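Local coordinates for beta-galactosidase (Streptococcus pneumoniae, PDB 4CU9), which is a calcium-bearing carbohydrate-binding module of a beta-galactosidase that probably helps the enzyme bind glycans, at residues A[16-21]-A[34-39]; A[38-43]-A[176-181]; A[104-109]-A[129-134]. All coordinates share one frame; numbering follows the deposited sequence.

Contact 1 (A[16-21]-A[34-39]); sequences SNQAFA and RVDYLN. With CA (calcium ion), chain C.
The amide nitrogen NE2 of Gln18 is gripped from two sides, donating across the contact to Asp36 OD1 at 2.9 Å and back to its own strand at Ala19 O, also at 2.9 Å. This joins strand 18-21, which pairs with strand 61-70 in the beta sandwich of the galactose-binding-domain fold, to the 3-10 turn 35-37 that leads to the calcium site. The Gln18 side chain starts away from the turn, but the bend at chi2 (62°) turns CD back toward it. The bond to Ala19 O lies in the carbonyl plane, on a lone pair, whereas Asp36 OD1 is met on its syn side with amide and carboxylate planes 69° apart. Water 2 also donates to Asp36 OD1 (2.7 Å) and to Asn39 OD1 while accepting from Ala19 N, so one solvent molecule bridges the strand and both polar side chains. The other Asp36 oxygen, OD2, is taken by the hydroxyl of Tyr114.

Asn39 provides the second direct bond. Its ND2 reaches Asn17 O at 2.9 Å, with the acceptor nearly in the amide plane of Asn39 but the donor standing 75° out of the carbonyl plane. Water 1 accepts from this nitrogen and from Asn17 ND2, and Asn17 OD1 turns to the backbone of Arg69 in strand 61-70.

Beyond the polar bonds, toward Ala21, methyl groups fill the contact. Ala19 CB points into the turn, set against a backbone carbonyl at 3.3 Å from Val35 O. The apolar pairs are Ala19 CB with Leu38 CB at 4.0 Å and Val35 CG2 with Ala21 CB at 3.9 Å. Trp49 of strand 49-50 touches Ala21, Val35 and Leu38. At the far end of the turn, Tyr37 O binds the calcium ion at 2.2 Å.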
loop_
_atom_site.group_PDB
_atom_site.type_symbol
_atom_site.label_atom_id
_atom_site.label_comp_id
_atom_site.label_asym_id
_atom_site.label_seq_id
_atom_site.Cartn_x
_atom_site.Cartn_y
_atom_site.Cartn_z
ATOM N N SER A 16 -1.939 -1.685 -16.721
ATOM C CA SER A 16 -1.541 -2.715 -15.761
ATOM C C SER A 16 -1.934 -2.366 -14.307
ATOM O O SER A 16 -2.715 -1.445 -14.069
ATOM C CB SER A 16 -0.022 -2.909 -15.851
ATOM O OG SER A 16 0.360 -4.065 -15.125
ATOM N N ASN A 17 -1.375 -3.098 -13.333
ATOM C CA ASN A 17 -1.765 -2.931 -11.926
ATOM C C ASN A 17 -1.657 -1.494 -11.448
ATOM O O ASN A 17 -0.733 -0.740 -11.830
ATOM C CB ASN A 17 -0.943 -3.796 -10.988
ATOM C CG ASN A 17 -1.034 -5.286 -11.272
ATOM O OD1 ASN A 17 -2.009 -5.810 -11.815
ATOM N ND2 ASN A 17 -0.029 -6.000 -10.785
ATOM N N GLN A 18 -2.616 -1.109 -10.607
ATOM C CA GLN A 18 -2.722 0.261 -10.106
ATOM C C GLN A 18 -2.505 0.329 -8.601
ATOM O O GLN A 18 -3.264 -0.281 -7.836
ATOM C CB GLN A 18 -4.110 0.831 -10.439
ATOM C CG GLN A 18 -4.308 2.247 -9.938
ATOM C CD GLN A 18 -3.324 3.228 -10.595
ATOM O OE1 GLN A 18 -3.370 3.426 -11.801
ATOM N NE2 GLN A 18 -2.406 3.785 -9.820
ATOM N N ALA A 19 -1.470 1.073 -8.188
ATOM C CA ALA A 19 -1.188 1.245 -6.796
ATOM C C ALA A 19 -2.185 2.251 -6.260
ATOM O O ALA A 19 -2.691 3.096 -7.000
ATOM C CB ALA A 19 0.233 1.722 -6.578
ATOM N N PHE A 20 -2.539 2.091 -4.996
ATOM C CA PHE A 20 -3.455 3.033 -4.325
ATOM C C PHE A 20 -3.081 3.234 -2.888
ATOM O O PHE A 20 -2.449 2.338 -2.251
ATOM C CB PHE A 20 -4.931 2.613 -4.471
ATOM C CG PHE A 20 -5.266 1.392 -3.681
ATOM C CD1 PHE A 20 -5.044 0.147 -4.209
ATOM C CD2 PHE A 20 -5.690 1.523 -2.386
ATOM C CE1 PHE A 20 -5.327 -0.986 -3.436
ATOM C CE2 PHE A 20 -5.950 0.412 -1.610
ATOM C CZ PHE A 20 -5.756 -0.831 -2.144
ATOM N N ALA A 21 -3.551 4.354 -2.327
ATOM C CA ALA A 21 -3.397 4.639 -0.916
ATOM C C ALA A 21 -4.534 5.456 -0.304
ATOM O O ALA A 21 -5.184 6.243 -0.985
ATOM C CB ALA A 21 -2.053 5.297 -0.629
ATOM N N ARG A 34 4.890 9.828 -4.568
ATOM C CA ARG A 34 3.829 9.392 -5.470
ATOM C C ARG A 34 3.489 7.943 -5.160
ATOM O O ARG A 34 4.383 7.111 -4.977
ATOM C CB ARG A 34 4.269 9.466 -6.948
ATOM C CG ARG A 34 4.657 10.842 -7.484
ATOM C CD ARG A 34 3.479 11.819 -7.481
ATOM N NE ARG A 34 3.870 13.163 -7.987
ATOM C CZ ARG A 34 4.221 14.215 -7.242
ATOM N NH1 ARG A 34 4.231 14.181 -5.894
ATOM N NH2 ARG A 34 4.540 15.353 -7.859
ATOM N N VAL A 35 2.200 7.636 -5.126
ATOM C CA VAL A 35 1.770 6.265 -4.857
ATOM C C VAL A 35 2.148 5.343 -6.031
ATOM O O VAL A 35 2.381 4.157 -5.863
ATOM C CB VAL A 35 0.273 6.187 -4.578
ATOM C CG1 VAL A 35 -0.541 6.361 -5.867
ATOM C CG2 VAL A 35 -0.073 4.885 -3.916
ATOM N N ASP A 36 2.222 5.900 -7.226
ATOM C CA ASP A 36 2.593 5.113 -8.386
ATOM C C ASP A 36 4.023 4.604 -8.300
ATOM O O ASP A 36 4.368 3.696 -9.014
ATOM C CB ASP A 36 2.363 5.931 -9.664
ATOM C CG ASP A 36 0.863 6.020 -10.031
ATOM O OD1 ASP A 36 0.187 4.965 -10.135
ATOM O OD2 ASP A 36 0.339 7.140 -10.240
ATOM N N TYR A 37 4.853 5.159 -7.416
ATOM C CA TYR A 37 6.193 4.633 -7.215
ATOM C C TYR A 37 6.198 3.295 -6.473
ATOM O O TYR A 37 7.227 2.617 -6.467
ATOM C CB TYR A 37 7.083 5.621 -6.458
ATOM C CG TYR A 37 7.367 6.915 -7.181
ATOM C CD1 TYR A 37 7.405 6.960 -8.559
ATOM C CD2 TYR A 37 7.603 8.094 -6.481
ATOM C CE1 TYR A 37 7.657 8.145 -9.249
ATOM C CE2 TYR A 37 7.892 9.286 -7.163
ATOM C CZ TYR A 37 7.911 9.296 -8.548
ATOM O OH TYR A 37 8.159 10.454 -9.295
ATOM N N LEU A 38 5.054 2.903 -5.896
ATOM C CA LEU A 38 4.933 1.632 -5.198
ATOM C C LEU A 38 5.075 0.393 -6.084
ATOM O O LEU A 38 5.542 -0.641 -5.605
ATOM C CB LEU A 38 3.590 1.490 -4.509
ATOM C CG LEU A 38 3.346 2.274 -3.222
ATOM C CD1 LEU A 38 1.970 1.913 -2.699
ATOM C CD2 LEU A 38 4.379 1.943 -2.179
ATOM N N ASN A 39 4.646 0.483 -7.335
ATOM C CA ASN A 39 4.740 -0.690 -8.223
ATOM C C ASN A 39 5.391 -0.444 -9.554
ATOM O O ASN A 39 4.979 -1.024 -10.556
ATOM C CB ASN A 39 3.360 -1.337 -8.409
ATOM C CG ASN A 39 2.400 -0.456 -9.175
ATOM O OD1 ASN A 39 2.556 0.748 -9.187
ATOM N ND2 ASN A 39 1.396 -1.060 -9.817
HETATM CA CA CA C . 9.271 1.705 -6.633
HETATM O O HOH W 1 2.027 -4.175 -9.828
HETATM O O HOH W 2 0.388 2.244 -10.061
HETATM O O HOH W 3 10.486 3.668 -6.496
#

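Contact 2 (A[38-43]-A[176-181]); sequences LNDGDH and MIEMTF. With CA (calcium ion), chain C.
Leu38 O accepts from Met179 N at 2.8 Å in a nearly straight bond (163° at the hydrogen), and this backbone link marks the buried end of the contact. Beside it Leu38 CD2 lies 3.6 Å from Met176 CB, in a buried layer that Ala64 of strand 61-70 helps to cover.

Glu178 leads to the metal. A bend at chi2 (78°) turns CD back toward the loop, and the two carboxylate oxygens divide the work: OE1 binds calcium at 2.2 Å, and OE2 accepts from Gly41 N at 2.9 Å on its syn side. Ile177 and Glu178 face His85 as a classic beta bulge in strand 173-182, and Ile177 O binds the same ion at 2.3 Å. From the loop come Asp40 OD1 and Asp42 O, each 2.4 Å from the calcium. Asp40 OD1 has a further role, accepting from Asp42 N to close an Asx turn, while Asp40 OD2 forms a salt bridge with Arg47. The Asp40 and Glu178 carboxylates are almost coplanar (17°), and the shared cation probably offsets their mutual repulsion.

The solvent side differs: His43, exposed, is held by oblique apolar touches, CE1 lying 3.5 Å from Glu178 CB and CA 3.4 Å from Ile177 CG2, and its ring also meets that of His85. Tyr37 O and water 3 complete the calcium ligands; water 3 donates to Asp42 OD2, while Asp42 OD1 hydrogen-bonds Ser44 OG.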
loop_
_atom_site.group_PDB
_atom_site.type_symbol
_atom_site.label_atom_id
_atom_site.label_comp_id
_atom_site.label_asym_id
_atom_site.label_seq_id
_atom_site.Cartn_x
_atom_site.Cartn_y
_atom_site.Cartn_z
ATOM N N LEU A 38 5.054 2.903 -5.896
ATOM C CA LEU A 38 4.933 1.632 -5.198
ATOM C C LEU A 38 5.075 0.393 -6.084
ATOM O O LEU A 38 5.542 -0.641 -5.605
ATOM C CB LEU A 38 3.590 1.490 -4.509
ATOM C CG LEU A 38 3.346 2.274 -3.222
ATOM C CD1 LEU A 38 1.970 1.913 -2.699
ATOM C CD2 LEU A 38 4.379 1.943 -2.179
ATOM N N ASN A 39 4.646 0.483 -7.335
ATOM C CA ASN A 39 4.740 -0.690 -8.223
ATOM C C ASN A 39 5.391 -0.444 -9.554
ATOM O O ASN A 39 4.979 -1.024 -10.556
ATOM C CB ASN A 39 3.360 -1.337 -8.409
ATOM C CG ASN A 39 2.400 -0.456 -9.175
ATOM O OD1 ASN A 39 2.556 0.748 -9.187
ATOM N ND2 ASN A 39 1.396 -1.060 -9.817
ATOM N N ASP A 40 6.429 0.376 -9.574
ATOM C CA ASP A 40 7.104 0.707 -10.831
ATOM C C ASP A 40 8.356 -0.137 -11.066
ATOM O O ASP A 40 9.101 0.092 -11.999
ATOM C CB ASP A 40 7.433 2.203 -10.873
ATOM C CG ASP A 40 8.404 2.623 -9.823
ATOM O OD1 ASP A 40 8.843 1.830 -8.958
ATOM O OD2 ASP A 40 8.761 3.788 -9.836
ATOM N N GLY A 41 8.622 -1.102 -10.193
ATOM C CA GLY A 41 9.832 -1.902 -10.332
ATOM C C GLY A 41 11.111 -1.235 -9.872
ATOM O O GLY A 41 12.141 -1.904 -9.776
ATOM N N ASP A 42 11.051 0.080 -9.600
ATOM C CA ASP A 42 12.215 0.872 -9.270
ATOM C C ASP A 42 12.412 0.838 -7.755
ATOM O O ASP A 42 11.450 0.893 -7.002
ATOM C CB ASP A 42 12.051 2.312 -9.786
ATOM C CG ASP A 42 13.045 3.267 -9.173
ATOM O OD1 ASP A 42 14.154 3.401 -9.719
ATOM O OD2 ASP A 42 12.744 3.848 -8.095
ATOM N N HIS A 43 13.668 0.748 -7.326
ATOM C CA HIS A 43 13.996 0.732 -5.912
ATOM C C HIS A 43 14.879 1.912 -5.508
ATOM O O HIS A 43 15.603 1.819 -4.552
ATOM C CB HIS A 43 14.593 -0.620 -5.509
ATOM C CG HIS A 43 13.616 -1.752 -5.614
ATOM N ND1 HIS A 43 12.921 -2.254 -4.530
ATOM C CD2 HIS A 43 13.200 -2.469 -6.683
ATOM C CE1 HIS A 43 12.118 -3.227 -4.929
ATOM N NE2 HIS A 43 12.265 -3.376 -6.233
ATOM N N MET A 176 7.442 4.033 1.669
ATOM C CA MET A 176 7.721 2.819 0.927
ATOM C C MET A 176 8.246 3.092 -0.442
ATOM O O MET A 176 7.803 4.034 -1.138
ATOM C CB MET A 176 6.477 1.906 0.755
ATOM C CG MET A 176 5.758 1.517 2.010
ATOM S SD MET A 176 4.445 0.289 1.757
ATOM C CE MET A 176 5.358 -1.171 1.396
ATOM N N ILE A 177 9.158 2.215 -0.851
ATOM C CA ILE A 177 9.756 2.292 -2.173
ATOM C C ILE A 177 9.130 1.307 -3.151
ATOM O O ILE A 177 9.124 1.555 -4.342
ATOM C CB ILE A 177 11.279 2.065 -2.050
ATOM C CG1 ILE A 177 11.902 3.281 -1.373
ATOM C CG2 ILE A 177 11.944 1.816 -3.395
ATOM C CD1 ILE A 177 13.248 2.964 -0.738
ATOM N N GLU A 178 8.673 0.167 -2.643
ATOM C CA GLU A 178 8.037 -0.821 -3.480
ATOM C C GLU A 178 7.109 -1.708 -2.670
ATOM O O GLU A 178 7.360 -2.012 -1.506
ATOM C CB GLU A 178 9.075 -1.660 -4.249
ATOM C CG GLU A 178 8.508 -2.453 -5.424
ATOM C CD GLU A 178 8.238 -1.637 -6.675
ATOM O OE1 GLU A 178 8.563 -0.414 -6.725
ATOM O OE2 GLU A 178 7.714 -2.224 -7.648
ATOM N N MET A 179 6.020 -2.106 -3.315
ATOM C CA MET A 179 5.085 -3.063 -2.731
ATOM C C MET A 179 4.659 -3.961 -3.874
ATOM O O MET A 179 4.193 -3.456 -4.892
ATOM C CB MET A 179 3.885 -2.329 -2.156
ATOM C CG MET A 179 2.747 -3.210 -1.732
ATOM S SD MET A 179 1.320 -2.310 -1.151
ATOM C CE MET A 179 1.899 -1.355 0.223
ATOM N N THR A 180 4.784 -5.268 -3.689
ATOM C CA THR A 180 4.474 -6.252 -4.728
ATOM C C THR A 180 3.704 -7.422 -4.121
ATOM O O THR A 180 3.957 -7.828 -2.951
ATOM C CB THR A 180 5.781 -6.798 -5.352
ATOM O OG1 THR A 180 6.696 -5.731 -5.593
ATOM C CG2 THR A 180 5.515 -7.466 -6.655
ATOM N N PHE A 181 2.781 -7.966 -4.915
ATOM C CA PHE A 181 2.081 -9.196 -4.583
ATOM C C PHE A 181 2.364 -10.206 -5.675
ATOM O O PHE A 181 2.399 -9.832 -6.848
ATOM C CB PHE A 181 0.589 -8.942 -4.433
ATOM C CG PHE A 181 0.291 -7.943 -3.356
ATOM C CD1 PHE A 181 0.294 -8.326 -2.023
ATOM C CD2 PHE A 181 0.132 -6.599 -3.670
ATOM C CE1 PHE A 181 0.060 -7.389 -1.026
ATOM C CE2 PHE A 181 -0.088 -5.656 -2.673
ATOM C CZ PHE A 181 -0.096 -6.056 -1.350
HETATM CA CA CA C . 9.271 1.705 -6.633
HETATM O O HOH W 3 10.486 3.668 -6.496
#

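Contact 3 (A[104-109]-A[129-134]); sequences VGPGFE and PENWEA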
loop_
_atom_site.group_PDB
_atom_site.type_symbol
_atom_site.label_atom_id
_atom_site.label_comp_id
_atom_site.label_asym_id
_atom_site.label_seq_id
_atom_site.Cartn_x
_atom_site.Cartn_y
_atom_site.Cartn_z
ATOM N N VAL A 104 -12.677 -7.798 -0.102
ATOM C CA VAL A 104 -13.842 -8.687 -0.119
ATOM C C VAL A 104 -15.131 -7.880 -0.305
ATOM O O VAL A 104 -16.226 -8.398 -0.052
ATOM C CB VAL A 104 -13.959 -9.494 1.184
ATOM C CG1 VAL A 104 -12.809 -10.495 1.361
ATOM C CG2 VAL A 104 -14.038 -8.563 2.397
ATOM N N GLY A 105 -15.016 -6.629 -0.777
ATOM C CA GLY A 105 -16.192 -5.796 -0.925
ATOM C C GLY A 105 -16.877 -5.940 -2.273
ATOM O O GLY A 105 -16.600 -6.866 -3.059
ATOM N N PRO A 106 -17.791 -5.013 -2.569
ATOM C CA PRO A 106 -18.475 -5.067 -3.866
ATOM C C PRO A 106 -17.568 -4.784 -5.050
ATOM O O PRO A 106 -16.405 -4.349 -4.883
ATOM C CB PRO A 106 -19.566 -4.009 -3.718
ATOM C CG PRO A 106 -18.990 -3.018 -2.753
ATOM C CD PRO A 106 -18.241 -3.866 -1.759
ATOM N N GLY A 107 -18.085 -5.026 -6.255
ATOM C CA GLY A 107 -17.381 -4.651 -7.456
ATOM C C GLY A 107 -17.091 -3.150 -7.413
ATOM O O GLY A 107 -17.764 -2.390 -6.731
ATOM N N PHE A 108 -16.032 -2.730 -8.063
ATOM C CA PHE A 108 -15.532 -1.345 -7.953
ATOM C C PHE A 108 -14.762 -0.956 -9.187
ATOM O O PHE A 108 -14.434 -1.801 -10.024
ATOM C CB PHE A 108 -14.598 -1.220 -6.731
ATOM C CG PHE A 108 -13.350 -2.078 -6.849
ATOM C CD1 PHE A 108 -13.398 -3.403 -6.551
ATOM C CD2 PHE A 108 -12.138 -1.537 -7.227
ATOM C CE1 PHE A 108 -12.269 -4.206 -6.697
ATOM C CE2 PHE A 108 -11.010 -2.324 -7.359
ATOM C CZ PHE A 108 -11.063 -3.656 -7.063
ATOM N N GLU A 109 -14.491 0.339 -9.314
ATOM C CA GLU A 109 -13.550 0.841 -10.298
ATOM C C GLU A 109 -12.377 1.483 -9.559
ATOM O O GLU A 109 -12.468 1.763 -8.372
ATOM C CB GLU A 109 -14.205 1.850 -11.282
ATOM C CG GLU A 109 -14.789 3.109 -10.649
ATOM C CD GLU A 109 -15.538 3.972 -11.690
ATOM O OE1 GLU A 109 -14.909 4.605 -12.574
ATOM O OE2 GLU A 109 -16.766 4.000 -11.648
ATOM N N PRO A 129 -14.026 -0.246 6.112
ATOM C CA PRO A 129 -13.161 -1.296 6.654
ATOM C C PRO A 129 -13.745 -2.707 6.542
ATOM O O PRO A 129 -12.986 -3.691 6.548
ATOM C CB PRO A 129 -13.074 -0.948 8.151
ATOM C CG PRO A 129 -13.462 0.474 8.248
ATOM C CD PRO A 129 -14.373 0.772 7.128
ATOM N N GLU A 130 -15.064 -2.823 6.489
ATOM C CA GLU A 130 -15.696 -4.172 6.416
ATOM C C GLU A 130 -15.467 -4.831 5.049
ATOM O O GLU A 130 -15.732 -5.988 4.875
ATOM C CB GLU A 130 -17.199 -4.093 6.679
ATOM C CG GLU A 130 -17.529 -3.771 8.135
ATOM C CD GLU A 130 -17.018 -4.827 9.106
ATOM O OE1 GLU A 130 -17.340 -6.017 8.901
ATOM O OE2 GLU A 130 -16.277 -4.466 10.052
ATOM N N ASN A 131 -14.947 -4.080 4.090
ATOM C CA ASN A 131 -14.643 -4.621 2.752
ATOM C C ASN A 131 -13.230 -5.184 2.626
ATOM O O ASN A 131 -12.782 -5.505 1.509
ATOM C CB ASN A 131 -14.867 -3.534 1.714
ATOM C CG ASN A 131 -16.342 -3.214 1.510
ATOM O OD1 ASN A 131 -17.195 -4.039 1.799
ATOM N ND2 ASN A 131 -16.644 -1.997 1.017
ATOM N N TRP A 132 -12.560 -5.367 3.766
ATOM C CA TRP A 132 -11.179 -5.844 3.786
ATOM C C TRP A 132 -11.113 -6.957 4.851
ATOM O O TRP A 132 -11.590 -6.769 5.981
ATOM C CB TRP A 132 -10.215 -4.723 4.119
ATOM C CG TRP A 132 -10.190 -3.637 3.054
ATOM C CD1 TRP A 132 -10.862 -2.476 3.082
ATOM C CD2 TRP A 132 -9.464 -3.650 1.835
ATOM N NE1 TRP A 132 -10.604 -1.720 1.954
ATOM C CE2 TRP A 132 -9.763 -2.439 1.150
ATOM C CE3 TRP A 132 -8.590 -4.561 1.236
ATOM C CZ2 TRP A 132 -9.200 -2.134 -0.062
ATOM C CZ3 TRP A 132 -8.055 -4.257 0.035
ATOM C CH2 TRP A 132 -8.349 -3.068 -0.613
ATOM N N GLU A 133 -10.498 -8.062 4.471
ATOM C CA GLU A 133 -10.315 -9.230 5.357
ATOM C C GLU A 133 -8.824 -9.475 5.611
ATOM O O GLU A 133 -8.030 -9.604 4.665
ATOM C CB GLU A 133 -10.982 -10.447 4.703
ATOM C CG GLU A 133 -10.801 -11.776 5.431
ATOM C CD GLU A 133 -11.750 -11.996 6.571
ATOM O OE1 GLU A 133 -12.387 -11.018 7.046
ATOM O OE2 GLU A 133 -11.864 -13.174 7.002
ATOM N N ALA A 134 -8.469 -9.588 6.896
ATOM C CA ALA A 134 -7.103 -9.856 7.318
ATOM C C ALA A 134 -6.585 -11.205 6.824
ATOM O O ALA A 134 -7.319 -12.221 6.804
ATOM C CB ALA A 134 -6.965 -9.783 8.844
#
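Val104 and Asn131 bury the most surface here, and their backbones are joined by a near-straight hydrogen bond. Val104 N donates to Asn131 O at 2.8 Å, with 178° at the hydrogen, although the donor stands 42° out of the carbonyl plane. The position explains the bond: strands 97-103 and 132-139 run antiparallel, and this pair lies just past the end of one and just before the start of the other, where the chain leaves the sheet at Val104 and re-enters it after Asn131.

The valine branches divide their contacts. CG2, set between the backbone N and the carbonyl carbon (chi1 -66° places CG1 beside the N instead), rests 3.4 Å from Asn131 O. CG1 reaches Glu133, whose CB is 3.8 Å away. Glu133 points its first bond toward the loop, but its carboxylate leads away, so only the aliphatic base of the chain takes part.

Asn131 lays its amide against Gly105 and Pro106. OD1 comes within 3.4 Å of Gly105 CA, on the side where a CB would otherwise point, and ND2 lies 3.7 Å from Pro106 CD. The proline and asparagine side chains cross at about a right angle. ND2 finds its hydrogen-bond acceptor in Pro125 O, which ties the amide to the chain leading into Asn131.

Trp132 turns away to meet Tyr103, Phe126 and Arg162, the last through a cation-pi interaction. With few polar contacts and otherwise van der Waals contacts to CH groups, the association depends mainly on close backbone approach and shape rather than on charge.

Contacts 1 and 2 share Leu38 and Asn39, and their centres are 8 Å apart. The calcium ion joins them: Tyr37 from contact 1 completes the protein ligands supplied by contact 2, with Tyr37 O 3.3 Å from Glu178 OE1, and water 3 belongs to both. Contact 3 lies on the opposite side of the chain's centre from contact 2, with centres 23 Å apart and nearest atoms about 8 Å apart. It does touch contact 1, where Phe20 CZ is 3.8 Å from Trp132 CH2. All three reach the same curled sheet. A bound 1,2-ethanediol, probably from the crystallisation liquor, lies about 4 Å from the Trp132 side chain, well removed from the metal.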